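Local coordinates for protein protease (Helicobacter pylori, PDB 5EUF) that is a zinc-dependent protease of the M16 family that probably acts as a virulence factor, cleaving the junctional adhesion molecule JAM-A and weakening the gastric epithelial barrier, at residues 147-150 and 151-154; 211-214 and 215-218. All coordinates share one frame; numbering follows the deposited sequence.

Contact 1: 147-150 and 151-154; sequences YFRF and FNTA
Y147, F150 and F151 form an aromatic cluster along the C-terminal half of helix 142-154, and F151 is its middle member. From CB, which lies near F148 O, the F151 side chain runs with CG beside its backbone N (chi1 -79°), a rotation that carries the ring back over the preceding turn. CG is close to Y147 O, and CD2 reaches that carbonyl oxygen at the ring edge, while the ring face at CD2 receives the edge of F150. The planes of F150 and F151 are at 90°, an edge-to-face pair. One bond short of the tip, F151 CE2 comes over the face of the Y147 ring, 3.8 Å from Y147 CZ, and makes a second edge-to-face pair with centroids 5.2 Å apart. F150 in turn offers one face to A154 CB in a CH-pi contact, and its ring also packs on V310 and L312 of strand 309-317.

F150 O accepts two N-H groups, A154 N at 2.8 Å and T153 N from above the carbonyl plane. R149 O takes the T153 hydroxyl, which folds back on the helix, and, weakly, T153 N. N152 sends ND2 to H161 O, and its OD1 meets F148 CD2 at 3.3 Å. The bent R149 side chain brings its guanidinium nearly coplanar with the N152 amide, and R149 NH1 makes a weak bond to N152 OD1 at 3.4 Å.

Contact 2: 211-214 and 215-218; sequences KHFE and SLKN
F213 O accepts two donors, L216 N at 3.2 Å and N15 ND2, and N15 ND2 also bonds L216 O. The L216 N-H points fairly directly at its acceptor, with an N-H...O angle of 154°, but the nitrogen stands above the carbonyl plane of F213 and away from the lone pairs. This bond closes a type I beta turn from F213 to L216, in which E214 and S215 are the two corner residues.

Closing the turn brings the side chains of F213 and L216 side by side, pointing the same way. Both have CG beside the backbone N (chi1 -65° in F213, -70° in L216), and F213 CD1 meets L216 CD1 at 4.2 Å, a loose apolar touch. L216 CB also sits 3.5 Å from F213 O, and L216 CG lies near the carbonyl oxygens of F213 and H212. Both side chains rest on M113 of helix 102-113, and F213, the buried one, also packs on L17. At the corner, E214 CG lies beside its own carbonyl carbon, and the extended chain beyond it runs away from S215; the side chain touches K14.

Beyond the turn N218 bonds the backbone of N15 and K190. The arrangement is a type I beta turn, F213 to L216, by which the chain leaves helix 202-213 at the protein surface.

Along the chain the two contacts come in series, and neither nests in nor crosses the other. Contact 1 falls first, within helix 142-154, in the insulinase-type M16 range; its helix packs against strands 238-243, 309-317 and 412-418 of the five-stranded sheet, and its F148 side chain lies about 10 Å from that of the zinc ligand H53. The chain then forms strand 192-198 of the six-stranded sheet and helix 202-213, where contact 2, in the M16 inactive-domain range, closes the turn leading into the loop before strand 238-243. Their centres are 40 Å apart, on opposite sides of the chain's centre: contact 1 is buried, contact 2 at the surface beside helix 102-113.

Contact 1: 147-150 and 151-154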
# COMPACT_ATOMS: atom_id res chain seq x y z
N TYR B 147 6.13 14.87 3.05
CA TYR B 147 5.19 14.78 1.93
C TYR B 147 4.88 13.32 1.61
O TYR B 147 3.72 12.94 1.42
CB TYR B 147 5.79 15.48 0.70
CG TYR B 147 4.82 15.77 -0.42
CD1 TYR B 147 3.86 16.76 -0.30
CD2 TYR B 147 4.91 15.08 -1.63
CE1 TYR B 147 2.98 17.04 -1.34
CE2 TYR B 147 4.04 15.36 -2.67
CZ TYR B 147 3.08 16.33 -2.52
OH TYR B 147 2.22 16.60 -3.56
N PHE B 148 5.92 12.49 1.57
CA PHE B 148 5.78 11.08 1.24
C PHE B 148 5.07 10.31 2.35
O PHE B 148 4.10 9.59 2.09
CB PHE B 148 7.15 10.47 0.96
CG PHE B 148 7.09 9.13 0.28
CD1 PHE B 148 6.95 9.05 -1.10
CD2 PHE B 148 7.20 7.96 1.00
CE1 PHE B 148 6.91 7.82 -1.74
CE2 PHE B 148 7.16 6.73 0.38
CZ PHE B 148 7.01 6.66 -1.00
N ARG B 149 5.56 10.46 3.57
CA ARG B 149 5.00 9.74 4.72
C ARG B 149 3.55 10.14 4.99
O ARG B 149 2.79 9.37 5.58
CB ARG B 149 5.85 9.98 5.97
CG ARG B 149 7.25 9.37 5.92
CD ARG B 149 7.22 7.85 5.94
NE ARG B 149 6.70 7.31 7.19
CZ ARG B 149 5.47 6.82 7.34
NH1 ARG B 149 4.64 6.79 6.31
NH2 ARG B 149 5.08 6.35 8.52
N PHE B 150 3.16 11.34 4.56
CA PHE B 150 1.78 11.77 4.74
C PHE B 150 0.84 10.92 3.89
O PHE B 150 -0.14 10.37 4.39
CB PHE B 150 1.60 13.25 4.39
CG PHE B 150 0.16 13.70 4.42
CD1 PHE B 150 -0.44 14.09 5.60
CD2 PHE B 150 -0.60 13.72 3.25
CE1 PHE B 150 -1.77 14.50 5.63
CE2 PHE B 150 -1.92 14.13 3.27
CZ PHE B 150 -2.51 14.51 4.46
N PHE B 151 1.14 10.82 2.60
CA PHE B 151 0.28 10.09 1.68
C PHE B 151 0.26 8.60 2.00
O PHE B 151 -0.73 7.92 1.72
CB PHE B 151 0.72 10.34 0.24
CG PHE B 151 0.26 11.66 -0.31
CD1 PHE B 151 -1.02 11.81 -0.82
CD2 PHE B 151 1.11 12.76 -0.32
CE1 PHE B 151 -1.45 13.03 -1.32
CE2 PHE B 151 0.68 13.98 -0.82
CZ PHE B 151 -0.60 14.11 -1.32
N ASN B 152 1.34 8.10 2.59
CA ASN B 152 1.35 6.73 3.10
C ASN B 152 0.29 6.53 4.17
O ASN B 152 -0.30 5.45 4.28
CB ASN B 152 2.73 6.37 3.67
CG ASN B 152 3.81 6.32 2.61
OD1 ASN B 152 5.00 6.46 2.92
ND2 ASN B 152 3.41 6.11 1.36
N THR B 153 0.07 7.57 4.96
CA THR B 153 -0.86 7.50 6.09
C THR B 153 -2.29 7.80 5.66
O THR B 153 -3.22 7.07 6.02
CB THR B 153 -0.45 8.49 7.20
OG1 THR B 153 0.95 8.35 7.48
CG2 THR B 153 -1.24 8.23 8.47
N ALA B 154 -2.46 8.88 4.90
CA ALA B 154 -3.79 9.35 4.50
C ALA B 154 -4.50 8.36 3.60
O ALA B 154 -5.72 8.18 3.70
CB ALA B 154 -3.67 10.70 3.82

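Contact 2: 211-214 and 215-218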
# COMPACT_ATOMS: atom_id res chain seq x y z
N LYS B 211 0.23 16.52 -39.46
CA LYS B 211 1.43 16.17 -40.21
C LYS B 211 2.32 15.20 -39.43
O LYS B 211 2.82 14.23 -39.99
CB LYS B 211 2.22 17.43 -40.57
CG LYS B 211 3.58 17.15 -41.19
CD LYS B 211 4.25 18.41 -41.70
CE LYS B 211 5.57 18.09 -42.40
NZ LYS B 211 6.22 19.31 -42.96
N HIS B 212 2.48 15.44 -38.14
CA HIS B 212 3.44 14.68 -37.35
C HIS B 212 2.82 13.57 -36.50
O HIS B 212 3.52 12.64 -36.09
CB HIS B 212 4.25 15.62 -36.45
CG HIS B 212 5.08 16.61 -37.20
ND1 HIS B 212 4.62 17.87 -37.53
CD2 HIS B 212 6.33 16.53 -37.70
CE1 HIS B 212 5.56 18.52 -38.19
NE2 HIS B 212 6.61 17.73 -38.31
N PHE B 213 1.53 13.65 -36.23
CA PHE B 213 0.92 12.75 -35.26
C PHE B 213 -0.17 11.83 -35.81
O PHE B 213 -0.45 10.79 -35.22
CB PHE B 213 0.36 13.57 -34.09
CG PHE B 213 1.41 14.28 -33.29
CD1 PHE B 213 1.99 13.67 -32.19
CD2 PHE B 213 1.81 15.56 -33.64
CE1 PHE B 213 2.96 14.33 -31.45
CE2 PHE B 213 2.78 16.22 -32.90
CZ PHE B 213 3.36 15.60 -31.80
N GLU B 214 -0.78 12.21 -36.93
CA GLU B 214 -1.92 11.45 -37.46
C GLU B 214 -1.53 10.03 -37.87
O GLU B 214 -2.35 9.11 -37.82
CB GLU B 214 -2.54 12.18 -38.65
CG GLU B 214 -3.88 11.62 -39.09
CD GLU B 214 -4.44 12.33 -40.31
OE1 GLU B 214 -3.67 12.56 -41.27
OE2 GLU B 214 -5.64 12.66 -40.30
N SER B 215 -0.27 9.85 -38.27
CA SER B 215 0.19 8.56 -38.77
C SER B 215 0.74 7.66 -37.67
O SER B 215 1.08 6.50 -37.92
CB SER B 215 1.26 8.78 -39.85
OG SER B 215 2.13 9.84 -39.50
N LEU B 216 0.84 8.18 -36.45
CA LEU B 216 1.31 7.38 -35.32
C LEU B 216 0.26 6.35 -34.93
O LEU B 216 -0.93 6.63 -34.94
CB LEU B 216 1.65 8.27 -34.12
CG LEU B 216 2.90 9.15 -34.29
CD1 LEU B 216 3.31 9.76 -32.96
CD2 LEU B 216 4.05 8.35 -34.88
N LYS B 217 0.72 5.15 -34.58
CA LYS B 217 -0.19 4.05 -34.31
C LYS B 217 -0.35 3.77 -32.82
O LYS B 217 0.53 4.07 -32.02
CB LYS B 217 0.28 2.78 -35.04
CG LYS B 217 0.46 2.94 -36.54
CD LYS B 217 -0.80 3.50 -37.20
CE LYS B 217 -0.56 3.80 -38.68
NZ LYS B 217 -1.68 4.59 -39.28
N ASN B 218 -1.49 3.19 -32.46
CA ASN B 218 -1.72 2.73 -31.10
C ASN B 218 -1.19 1.31 -30.92
O ASN B 218 -0.72 0.70 -31.88
CB ASN B 218 -3.21 2.79 -30.75
CG ASN B 218 -3.71 4.21 -30.57
OD1 ASN B 218 -3.12 5.01 -29.84
ND2 ASN B 218 -4.82 4.53 -31.22